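PDB 7LHV: sulfate transporter 4.1, chloroplastic, which cotransports sulfate with protons across the membrane and may take part in regulating sulfate assimilation. Local coordinates for residues I107-Q112 against R285-L290; V155-V159 against Y385-G389; I314-P319 against L419-P424; A344-V349 against E368-L372. The contacts are given in a common frame with arbitrary orientation. Residue numbers count along the deposited sequence, not the author numbering.

Interaction 1: residues I107-Q112 against R285-L290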
loop_
_atom_site.group_PDB
_atom_site.type_symbol
_atom_site.label_atom_id
_atom_site.label_comp_id
_atom_site.label_asym_id
_atom_site.label_seq_id
_atom_site.Cartn_x
_atom_site.Cartn_y
_atom_site.Cartn_z
ATOM N N ILE A 107 -39.922 -12.083 -7.999
ATOM C CA ILE A 107 -40.363 -11.845 -9.371
ATOM C C ILE A 107 -39.290 -11.102 -10.152
ATOM O O ILE A 107 -39.010 -11.427 -11.312
ATOM C CB ILE A 107 -41.705 -11.089 -9.378
ATOM C CG1 ILE A 107 -42.847 -12.031 -9.003
ATOM C CG2 ILE A 107 -41.964 -10.464 -10.735
ATOM C CD1 ILE A 107 -44.181 -11.342 -8.862
ATOM N N MET A 108 -38.668 -10.096 -9.533
ATOM C CA MET A 108 -37.583 -9.389 -10.208
ATOM C C MET A 108 -36.350 -10.270 -10.376
ATOM O O MET A 108 -35.558 -10.060 -11.300
ATOM C CB MET A 108 -37.228 -8.119 -9.434
ATOM C CG MET A 108 -36.095 -7.310 -10.036
ATOM S SD MET A 108 -35.437 -6.071 -8.908
ATOM C CE MET A 108 -34.919 -4.814 -10.069
ATOM N N LEU A 109 -36.183 -11.270 -9.511
ATOM C CA LEU A 109 -34.922 -11.998 -9.424
ATOM C C LEU A 109 -34.854 -13.174 -10.388
ATOM O O LEU A 109 -33.799 -13.420 -10.983
ATOM C CB LEU A 109 -34.705 -12.479 -7.989
ATOM C CG LEU A 109 -33.637 -13.540 -7.728
ATOM C CD1 LEU A 109 -32.265 -13.055 -8.150
ATOM C CD2 LEU A 109 -33.637 -13.917 -6.263
ATOM N N VAL A 110 -35.946 -13.920 -10.546
ATOM C CA VAL A 110 -35.900 -15.146 -11.348
ATOM C C VAL A 110 -35.368 -14.864 -12.756
ATOM O O VAL A 110 -34.352 -15.466 -13.158
ATOM C CB VAL A 110 -37.277 -15.833 -11.397
ATOM C CG1 VAL A 110 -37.274 -16.959 -12.412
ATOM C CG2 VAL A 110 -37.667 -16.349 -10.028
ATOM N N PRO A 111 -35.974 -13.950 -13.534
ATOM C CA PRO A 111 -35.401 -13.657 -14.856
ATOM C C PRO A 111 -34.008 -13.067 -14.786
ATOM O O PRO A 111 -33.156 -13.385 -15.624
ATOM C CB PRO A 111 -36.407 -12.672 -15.458
ATOM C CG PRO A 111 -37.031 -12.025 -14.305
ATOM C CD PRO A 111 -37.141 -13.088 -13.265
ATOM N N GLN A 112 -33.749 -12.214 -13.793
ATOM C CA GLN A 112 -32.413 -11.656 -13.633
ATOM C C GLN A 112 -31.407 -12.740 -13.280
ATOM O O GLN A 112 -30.264 -12.702 -13.742
ATOM C CB GLN A 112 -32.420 -10.564 -12.566
ATOM C CG GLN A 112 -32.843 -9.205 -13.081
ATOM C CD GLN A 112 -32.432 -8.088 -12.153
ATOM O OE1 GLN A 112 -32.189 -8.307 -10.967
ATOM N NE2 GLN A 112 -32.350 -6.877 -12.688
ATOM N N ARG A 285 -40.417 -1.362 -12.017
ATOM C CA ARG A 285 -39.000 -1.709 -12.030
ATOM C C ARG A 285 -38.789 -3.181 -11.709
ATOM O O ARG A 285 -37.909 -3.833 -12.282
ATOM C CB ARG A 285 -38.233 -0.844 -11.031
ATOM C CG ARG A 285 -37.923 0.557 -11.514
ATOM C CD ARG A 285 -37.131 1.307 -10.462
ATOM N NE ARG A 285 -35.922 0.581 -10.094
ATOM C CZ ARG A 285 -35.317 0.670 -8.918
ATOM N NH1 ARG A 285 -35.789 1.449 -7.956
ATOM N NH2 ARG A 285 -34.214 -0.039 -8.698
ATOM N N ALA A 286 -39.583 -3.721 -10.785
ATOM C CA ALA A 286 -39.490 -5.141 -10.478
ATOM C C ALA A 286 -40.164 -5.999 -11.534
ATOM O O ALA A 286 -39.733 -7.133 -11.771
ATOM C CB ALA A 286 -40.105 -5.423 -9.112
ATOM N N ALA A 287 -41.218 -5.490 -12.170
ATOM C CA ALA A 287 -41.938 -6.262 -13.171
ATOM C C ALA A 287 -41.342 -6.131 -14.565
ATOM O O ALA A 287 -41.765 -6.857 -15.469
ATOM C CB ALA A 287 -43.408 -5.844 -13.202
ATOM N N ALA A 288 -40.384 -5.226 -14.761
ATOM C CA ALA A 288 -39.802 -5.044 -16.089
ATOM C C ALA A 288 -39.072 -6.281 -16.597
ATOM O O ALA A 288 -39.354 -6.706 -17.731
ATOM C CB ALA A 288 -38.890 -3.812 -16.086
ATOM N N PRO A 289 -38.142 -6.900 -15.855
ATOM C CA PRO A 289 -37.460 -8.079 -16.413
ATOM C C PRO A 289 -38.396 -9.232 -16.731
ATOM O O PRO A 289 -38.192 -9.926 -17.734
ATOM C CB PRO A 289 -36.445 -8.447 -15.322
ATOM C CG PRO A 289 -36.985 -7.858 -14.089
ATOM C CD PRO A 289 -37.631 -6.581 -14.509
ATOM N N LEU A 290 -39.423 -9.454 -15.912
ATOM C CA LEU A 290 -40.358 -10.540 -16.189
ATOM C C LEU A 290 -41.213 -10.229 -17.410
ATOM O O LEU A 290 -41.327 -11.054 -18.327
ATOM C CB LEU A 290 -41.243 -10.797 -14.972
ATOM C CG LEU A 290 -42.406 -11.760 -15.210
ATOM C CD1 LEU A 290 -41.892 -13.141 -15.580
ATOM C CD2 LEU A 290 -43.305 -11.828 -13.989
#
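I107 opens the contact at the surface, where its CG2 meets L290 CD2 at 3.8 Å. M108 provides the closest backbone approach, its CA 4.7 Å from A286 CA and making a CA-H...O contact of 3.5 Å to A286 O. The small A286 side chain lets the helices come this near: M108 CB is 4.0 Å from A286 CB, and the M108 side chain, t at chi1 and chi2, extends until CE lies 3.8 Å from R285 O. The short axes approach to 7.6 Å and cross at 34°, joining the first transmembrane helix to the seventh, which in the UraA-like SLC26 fold belong to the core and gate domains respectively. L109 and V110 turn to helices 125-141 and 406-426. Both helices are kinked at prolines, and these meet directly, P111 CG to P289 CB at 3.8 Å. Q112 adds a looser contact, CG to P289 CB at 4.3 Å; its OE1 bonds R393 weakly, and its side chain is about 5 Å from a bound sulfate ion.

Interaction 2: residues V155-V159 against Y385-G389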
loop_
_atom_site.group_PDB
_atom_site.type_symbol
_atom_site.label_atom_id
_atom_site.label_comp_id
_atom_site.label_asym_id
_atom_site.label_seq_id
_atom_site.Cartn_x
_atom_site.Cartn_y
_atom_site.Cartn_z
ATOM N N VAL A 155 -20.088 -9.662 -10.409
ATOM C CA VAL A 155 -19.538 -10.948 -9.998
ATOM C C VAL A 155 -19.698 -11.975 -11.110
ATOM O O VAL A 155 -18.814 -12.808 -11.333
ATOM C CB VAL A 155 -20.188 -11.414 -8.685
ATOM C CG1 VAL A 155 -19.922 -12.881 -8.442
ATOM C CG2 VAL A 155 -19.666 -10.589 -7.527
ATOM N N SER A 156 -20.819 -11.927 -11.833
ATOM C CA SER A 156 -20.993 -12.814 -12.978
ATOM C C SER A 156 -19.953 -12.534 -14.055
ATOM O O SER A 156 -19.411 -13.464 -14.662
ATOM C CB SER A 156 -22.404 -12.673 -13.545
ATOM O OG SER A 156 -23.373 -13.129 -12.618
ATOM N N LEU A 157 -19.660 -11.256 -14.305
ATOM C CA LEU A 157 -18.627 -10.913 -15.277
ATOM C C LEU A 157 -17.260 -11.430 -14.847
ATOM O O LEU A 157 -16.503 -11.957 -15.666
ATOM C CB LEU A 157 -18.582 -9.401 -15.481
ATOM C CG LEU A 157 -17.401 -8.881 -16.295
ATOM C CD1 LEU A 157 -17.513 -9.310 -17.744
ATOM C CD2 LEU A 157 -17.324 -7.373 -16.186
ATOM N N LEU A 158 -16.923 -11.280 -13.564
ATOM C CA LEU A 158 -15.631 -11.763 -13.080
ATOM C C LEU A 158 -15.541 -13.283 -13.161
ATOM O O LEU A 158 -14.494 -13.835 -13.525
ATOM C CB LEU A 158 -15.397 -11.289 -11.648
ATOM C CG LEU A 158 -15.356 -9.776 -11.457
ATOM C CD1 LEU A 158 -15.218 -9.430 -9.989
ATOM C CD2 LEU A 158 -14.228 -9.173 -12.261
ATOM N N VAL A 159 -16.627 -13.976 -12.815
ATOM C CA VAL A 159 -16.657 -15.431 -12.918
ATOM C C VAL A 159 -16.466 -15.861 -14.363
ATOM O O VAL A 159 -15.698 -16.785 -14.655
ATOM C CB VAL A 159 -17.972 -15.976 -12.333
ATOM C CG1 VAL A 159 -18.211 -17.396 -12.795
ATOM C CG2 VAL A 159 -17.943 -15.906 -10.820
ATOM N N TYR A 385 -22.884 -20.661 -7.698
ATOM C CA TYR A 385 -21.728 -19.830 -7.994
ATOM C C TYR A 385 -21.840 -18.504 -7.244
ATOM O O TYR A 385 -22.930 -18.141 -6.791
ATOM C CB TYR A 385 -21.601 -19.627 -9.515
ATOM C CG TYR A 385 -22.380 -18.490 -10.133
ATOM C CD1 TYR A 385 -23.681 -18.673 -10.578
ATOM C CD2 TYR A 385 -21.797 -17.246 -10.320
ATOM C CE1 TYR A 385 -24.385 -17.640 -11.160
ATOM C CE2 TYR A 385 -22.494 -16.210 -10.899
ATOM C CZ TYR A 385 -23.785 -16.413 -11.318
ATOM O OH TYR A 385 -24.479 -15.380 -11.897
ATOM N N PRO A 386 -20.735 -17.764 -7.071
ATOM C CA PRO A 386 -20.692 -16.732 -6.022
ATOM C C PRO A 386 -21.842 -15.737 -6.107
ATOM O O PRO A 386 -22.220 -15.279 -7.187
ATOM C CB PRO A 386 -19.348 -16.042 -6.267
ATOM C CG PRO A 386 -18.526 -17.040 -6.931
ATOM C CD PRO A 386 -19.447 -17.846 -7.785
ATOM N N ALA A 387 -22.394 -15.405 -4.943
ATOM C CA ALA A 387 -23.534 -14.509 -4.831
ATOM C C ALA A 387 -23.232 -13.439 -3.794
ATOM O O ALA A 387 -22.812 -13.757 -2.677
ATOM C CB ALA A 387 -24.798 -15.277 -4.438
ATOM N N THR A 388 -23.448 -12.177 -4.163
ATOM C CA THR A 388 -23.254 -11.068 -3.237
ATOM C C THR A 388 -24.476 -10.159 -3.227
ATOM O O THR A 388 -25.493 -10.473 -3.852
ATOM C CB THR A 388 -22.006 -10.262 -3.604
ATOM O OG1 THR A 388 -22.109 -9.807 -4.957
ATOM C CG2 THR A 388 -20.756 -11.113 -3.455
ATOM N N GLY A 389 -24.387 -9.036 -2.520
ATOM C CA GLY A 389 -25.500 -8.108 -2.472
ATOM C C GLY A 389 -25.742 -7.437 -3.811
ATOM O O GLY A 389 -24.826 -7.216 -4.601
#
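In the UraA-like SLC26 fold, short antiparallel strands precede two broken transmembrane helices, the third and the tenth; here they are 149-150 and 388-389. This contact sets the start of helix 153-166, just after the first strand, against the residues leading into and forming the second. V155 and V159, one helical turn apart and both t, present methyl groups to the loop. V155 CG1 lies 3.9 Å from P386 CB and 3.6 Å from P386 O, while its CG2 reaches T388 OG1 at 3.6 Å, T388 being p. V159 CG2 fits between P386 CD at 3.9 Å and Y385 CD2 at 4.1 Å, near the plane of the tyrosine ring and so at its edge. With chi1 at 86° and chi2 at -89°, Y385 extends its ring alongside the helix, where it also touches Y116 and A178. S156 adopts m, which also lets its hydroxyl bond V152 O in the preceding turn. At the ring's far end Y385 OH donates a hydrogen bond of 2.6 Å to S156 OG.

Interaction 3: residues I314-P319 against L419-P424; sequences IPQGLP and LLFLTP
Q316, with chi1 and chi2 both t, lies over the last turns of helix 406-426, its CG 3.2 Å from T423 OG1, its OE1 3.6 Å from P424 CG and its NE2 3.3 Å from L420 O. Residues 314-319 are irregular but, apart from G317, extended, with phi between -63° and -120° and psi between 129° and 151°, and run against the direction of the helix. The register pairs Q316 with T423 (CA to CA 5.7 Å) and G317 with L419 (5.3 Å). G317, at phi/psi 124/159, adopts a conformation suited to glycine and donates the hydrogen bond G317 N to L419 O, 2.9 Å with an N-H...O angle of 134°. The helix is irregular here, with a wider pi-type turn at 419-422 and a kink where P424 has no NH to bond the preceding turn. The contact ties the linker between the seventh and eighth transmembrane helices, which joins the two inverted repeats of the SLC26 fold, to the eleventh. T423 (p) faces I314, CB to I314 CG2 4.0 Å. L318 (m, t) places CD2 3.9 Å from L419 CB and CG 4.2 Å from L420 CD2. P319 CD meets L419 CD1 at 4.2 Å.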
loop_
_atom_site.group_PDB
_atom_site.type_symbol
_atom_site.label_atom_id
_atom_site.label_comp_id
_atom_site.label_asym_id
_atom_site.label_seq_id
_atom_site.Cartn_x
_atom_site.Cartn_y
_atom_site.Cartn_z
ATOM N N ILE A 314 -34.257 -27.187 -19.610
ATOM C CA ILE A 314 -33.713 -26.786 -18.321
ATOM C C ILE A 314 -34.033 -27.890 -17.321
ATOM O O ILE A 314 -35.188 -28.313 -17.234
ATOM C CB ILE A 314 -34.282 -25.439 -17.837
ATOM C CG1 ILE A 314 -33.517 -24.282 -18.482
ATOM C CG2 ILE A 314 -34.220 -25.333 -16.325
ATOM C CD1 ILE A 314 -34.102 -22.924 -18.182
ATOM N N PRO A 315 -33.054 -28.393 -16.571
ATOM C CA PRO A 315 -33.339 -29.466 -15.611
ATOM C C PRO A 315 -34.299 -29.007 -14.522
ATOM O O PRO A 315 -34.285 -27.852 -14.093
ATOM C CB PRO A 315 -31.959 -29.803 -15.035
ATOM C CG PRO A 315 -31.141 -28.579 -15.269
ATOM C CD PRO A 315 -31.636 -27.999 -16.556
ATOM N N GLN A 316 -35.132 -29.938 -14.069
ATOM C CA GLN A 316 -36.167 -29.666 -13.085
ATOM C C GLN A 316 -35.801 -30.297 -11.751
ATOM O O GLN A 316 -35.379 -31.456 -11.698
ATOM C CB GLN A 316 -37.522 -30.202 -13.551
ATOM C CG GLN A 316 -38.656 -29.948 -12.575
ATOM C CD GLN A 316 -39.968 -30.543 -13.040
ATOM O OE1 GLN A 316 -40.197 -30.712 -14.237
ATOM N NE2 GLN A 316 -40.840 -30.864 -12.093
ATOM N N GLY A 317 -35.966 -29.534 -10.675
ATOM C CA GLY A 317 -35.728 -30.059 -9.347
ATOM C C GLY A 317 -34.718 -29.265 -8.548
ATOM O O GLY A 317 -33.904 -28.530 -9.114
ATOM N N LEU A 318 -34.765 -29.407 -7.227
ATOM C CA LEU A 318 -33.832 -28.708 -6.364
ATOM C C LEU A 318 -32.428 -29.291 -6.517
ATOM O O LEU A 318 -32.268 -30.480 -6.803
ATOM C CB LEU A 318 -34.279 -28.808 -4.910
ATOM C CG LEU A 318 -35.720 -28.391 -4.620
ATOM C CD1 LEU A 318 -36.053 -28.603 -3.157
ATOM C CD2 LEU A 318 -35.947 -26.947 -5.021
ATOM N N PRO A 319 -31.393 -28.472 -6.340
ATOM C CA PRO A 319 -30.025 -28.993 -6.402
ATOM C C PRO A 319 -29.743 -29.957 -5.262
ATOM O O PRO A 319 -30.326 -29.865 -4.178
ATOM C CB PRO A 319 -29.160 -27.734 -6.294
ATOM C CG PRO A 319 -30.032 -26.730 -5.634
ATOM C CD PRO A 319 -31.420 -27.019 -6.106
ATOM N N LEU A 419 -38.023 -23.801 -9.264
ATOM C CA LEU A 419 -37.233 -25.011 -9.437
ATOM C C LEU A 419 -38.092 -26.260 -9.359
ATOM O O LEU A 419 -37.644 -27.337 -9.763
ATOM C CB LEU A 419 -36.126 -25.070 -8.383
ATOM C CG LEU A 419 -34.990 -24.062 -8.536
ATOM C CD1 LEU A 419 -34.140 -24.025 -7.282
ATOM C CD2 LEU A 419 -34.144 -24.406 -9.736
ATOM N N LEU A 420 -39.316 -26.138 -8.852
ATOM C CA LEU A 420 -40.228 -27.267 -8.806
ATOM C C LEU A 420 -41.304 -27.213 -9.876
ATOM O O LEU A 420 -41.825 -28.264 -10.261
ATOM C CB LEU A 420 -40.895 -27.351 -7.430
ATOM C CG LEU A 420 -39.987 -27.744 -6.265
ATOM C CD1 LEU A 420 -40.718 -27.582 -4.944
ATOM C CD2 LEU A 420 -39.486 -29.165 -6.431
ATOM N N PHE A 421 -41.660 -26.026 -10.370
ATOM C CA PHE A 421 -42.856 -25.951 -11.201
ATOM C C PHE A 421 -42.679 -25.156 -12.488
ATOM O O PHE A 421 -43.364 -25.426 -13.480
ATOM C CB PHE A 421 -44.012 -25.362 -10.391
ATOM C CG PHE A 421 -44.270 -26.078 -9.097
ATOM C CD1 PHE A 421 -44.694 -27.396 -9.094
ATOM C CD2 PHE A 421 -44.089 -25.436 -7.885
ATOM C CE1 PHE A 421 -44.931 -28.059 -7.908
ATOM C CE2 PHE A 421 -44.326 -26.095 -6.695
ATOM C CZ PHE A 421 -44.747 -27.408 -6.708
ATOM N N LEU A 422 -41.774 -24.180 -12.493
ATOM C CA LEU A 422 -41.679 -23.257 -13.615
ATOM C C LEU A 422 -40.579 -23.606 -14.606
ATOM O O LEU A 422 -40.509 -22.981 -15.669
ATOM C CB LEU A 422 -41.464 -21.830 -13.102
ATOM C CG LEU A 422 -42.645 -21.172 -12.385
ATOM C CD1 LEU A 422 -42.533 -19.662 -12.463
ATOM C CD2 LEU A 422 -43.964 -21.643 -12.973
ATOM N N THR A 423 -39.725 -24.580 -14.296
ATOM C CA THR A 423 -38.672 -24.960 -15.234
ATOM C C THR A 423 -39.187 -25.482 -16.574
ATOM O O THR A 423 -38.577 -25.139 -17.602
ATOM C CB THR A 423 -37.719 -25.966 -14.574
ATOM O OG1 THR A 423 -38.430 -27.155 -14.211
ATOM C CG2 THR A 423 -37.083 -25.359 -13.337
ATOM N N PRO A 424 -40.244 -26.305 -16.657
ATOM C CA PRO A 424 -40.693 -26.746 -17.989
ATOM C C PRO A 424 -41.111 -25.604 -18.899
ATOM O O PRO A 424 -40.922 -25.697 -20.118
ATOM C CB PRO A 424 -41.875 -27.674 -17.672
ATOM C CG PRO A 424 -41.672 -28.083 -16.265
ATOM C CD PRO A 424 -41.097 -26.880 -15.603
#

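Interaction 4: residues A344-V349 against E368-L372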
loop_
_atom_site.group_PDB
_atom_site.type_symbol
_atom_site.label_atom_id
_atom_site.label_comp_id
_atom_site.label_asym_id
_atom_site.label_seq_id
_atom_site.Cartn_x
_atom_site.Cartn_y
_atom_site.Cartn_z
ATOM N N ALA A 344 -17.217 -7.840 -2.429
ATOM C CA ALA A 344 -18.127 -7.996 -1.303
ATOM C C ALA A 344 -17.745 -7.087 -0.148
ATOM O O ALA A 344 -18.620 -6.614 0.583
ATOM C CB ALA A 344 -18.153 -9.450 -0.844
ATOM N N ILE A 345 -16.449 -6.833 0.038
ATOM C CA ILE A 345 -16.032 -5.919 1.094
ATOM C C ILE A 345 -16.404 -4.488 0.734
ATOM O O ILE A 345 -16.791 -3.695 1.599
ATOM C CB ILE A 345 -14.526 -6.070 1.369
ATOM C CG1 ILE A 345 -14.230 -7.458 1.930
ATOM C CG2 ILE A 345 -14.046 -5.007 2.334
ATOM C CD1 ILE A 345 -12.764 -7.772 2.022
ATOM N N LEU A 346 -16.312 -4.139 -0.547
ATOM C CA LEU A 346 -16.454 -2.745 -0.945
ATOM C C LEU A 346 -17.886 -2.378 -1.304
ATOM O O LEU A 346 -18.332 -1.268 -0.993
ATOM C CB LEU A 346 -15.528 -2.445 -2.126
ATOM C CG LEU A 346 -14.035 -2.441 -1.806
ATOM C CD1 LEU A 346 -13.223 -2.268 -3.073
ATOM C CD2 LEU A 346 -13.701 -1.354 -0.804
ATOM N N GLU A 347 -18.620 -3.281 -1.951
ATOM C CA GLU A 347 -19.962 -2.977 -2.437
ATOM C C GLU A 347 -21.055 -3.538 -1.534
ATOM O O GLU A 347 -21.899 -2.784 -1.044
ATOM C CB GLU A 347 -20.126 -3.499 -3.867
ATOM C CG GLU A 347 -19.263 -2.774 -4.879
ATOM C CD GLU A 347 -19.429 -3.320 -6.280
ATOM O OE1 GLU A 347 -20.125 -4.344 -6.442
ATOM O OE2 GLU A 347 -18.866 -2.723 -7.220
ATOM N N SER A 348 -21.057 -4.854 -1.305
ATOM C CA SER A 348 -22.143 -5.474 -0.549
ATOM C C SER A 348 -22.199 -4.953 0.881
ATOM O O SER A 348 -23.281 -4.649 1.400
ATOM C CB SER A 348 -21.984 -6.992 -0.557
ATOM O OG SER A 348 -22.814 -7.592 0.420
ATOM N N VAL A 349 -21.043 -4.842 1.535
ATOM C CA VAL A 349 -21.015 -4.326 2.899
ATOM C C VAL A 349 -21.435 -2.862 2.921
ATOM O O VAL A 349 -22.109 -2.412 3.853
ATOM C CB VAL A 349 -19.623 -4.536 3.517
ATOM C CG1 VAL A 349 -19.517 -3.821 4.846
ATOM C CG2 VAL A 349 -19.354 -6.015 3.696
ATOM N N GLU A 368 -21.369 -9.174 8.846
ATOM C CA GLU A 368 -21.945 -9.227 7.507
ATOM C C GLU A 368 -21.065 -10.027 6.555
ATOM O O GLU A 368 -21.567 -10.841 5.769
ATOM C CB GLU A 368 -22.173 -7.814 6.976
ATOM C CG GLU A 368 -22.574 -7.771 5.518
ATOM C CD GLU A 368 -24.006 -8.214 5.296
ATOM O OE1 GLU A 368 -24.766 -8.306 6.281
ATOM O OE2 GLU A 368 -24.371 -8.475 4.132
ATOM N N LEU A 369 -19.748 -9.813 6.607
ATOM C CA LEU A 369 -18.845 -10.611 5.782
ATOM C C LEU A 369 -18.885 -12.079 6.177
ATOM O O LEU A 369 -18.821 -12.961 5.316
ATOM C CB LEU A 369 -17.418 -10.078 5.873
ATOM C CG LEU A 369 -17.052 -8.951 4.916
ATOM C CD1 LEU A 369 -15.688 -8.391 5.262
ATOM C CD2 LEU A 369 -17.071 -9.474 3.493
ATOM N N PHE A 370 -18.977 -12.364 7.476
ATOM C CA PHE A 370 -19.073 -13.754 7.903
ATOM C C PHE A 370 -20.350 -14.399 7.372
ATOM O O PHE A 370 -20.337 -15.556 6.932
ATOM C CB PHE A 370 -19.005 -13.847 9.426
ATOM C CG PHE A 370 -19.028 -15.255 9.944
ATOM C CD1 PHE A 370 -17.875 -16.017 9.950
ATOM C CD2 PHE A 370 -20.198 -15.814 10.426
ATOM C CE1 PHE A 370 -17.885 -17.311 10.421
ATOM C CE2 PHE A 370 -20.214 -17.111 10.901
ATOM C CZ PHE A 370 -19.056 -17.859 10.899
ATOM N N GLY A 371 -21.463 -13.664 7.400
ATOM C CA GLY A 371 -22.705 -14.193 6.860
ATOM C C GLY A 371 -22.637 -14.436 5.365
ATOM O O GLY A 371 -23.119 -15.459 4.870
ATOM N N LEU A 372 -22.037 -13.500 4.624
ATOM C CA LEU A 372 -21.846 -13.710 3.191
ATOM C C LEU A 372 -20.982 -14.934 2.924
ATOM O O LEU A 372 -21.271 -15.719 2.015
ATOM C CB LEU A 372 -21.218 -12.477 2.544
ATOM C CG LEU A 372 -22.039 -11.197 2.468
ATOM C CD1 LEU A 372 -21.188 -10.068 1.922
ATOM C CD2 LEU A 372 -23.241 -11.425 1.590
#
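Helices 330-358 and 365-381 are consecutive transmembrane helices, the eighth and ninth, opening the second of the two inverted repeats of the SLC26 fold; both belong to its core domain. The short segments cross almost at right angles, 99°, with axes 10.9 Å apart, so side chains rather than backbones fill the gap. L369 has the most surface covered. Its CA-to-CB bond points sideways, but in the m, t rotamer its end bends toward helix 330-358, bringing CD1 to 3.8 Å from I345 CG1, CG to 3.9 Å from V349 CG2 and CD2 to 4.5 Å from A344 CB. V349, the second most covered, is t; its CG2 also lies 4.1 Å from E368 CG, so it packs on the aliphatic part of an otherwise acidic side chain. The carboxylate of E368 is engaged elsewhere, by a hydrogen bond to Y138 OH and a weak one to S144 N. Local geometry in helix 330-358 is unusual, for V349 N bonds A344 O at 3.1 Å in a wider, pi-type turn. On the side of that helix away from the contact, L346 touches a bound sphingosine phosphate lipid. L372 (m, t) continues the packing one turn beyond E368 and points toward helix 330-358. Its CD1 lies 4.2 Å from A344 CB and only 3.3 Å from S348 OG.

In the fold
From the N terminus, helix 91-119 opens interaction 1 and helix 153-166 opens interaction 2. Helix 284-300 closes interaction 1 while interaction 2 is still open, so the two cross. Segment 314-319 then opens interaction 3. Interaction 4, the shortest-range, opens and closes between helices 330-358 and 365-381, within the loops of both interactions 2 and 3. Residues 385-389 complete interaction 2, and helix 406-426 completes interaction 3, so these also cross. Only interactions 2 and 4 touch, where T388 CG2 lies 4.0 Å from A344 CB. Interaction 1 stays within the first repeat and interaction 4 within the second; interaction 2 joins the two, and interaction 3 ties the linker between them to the second.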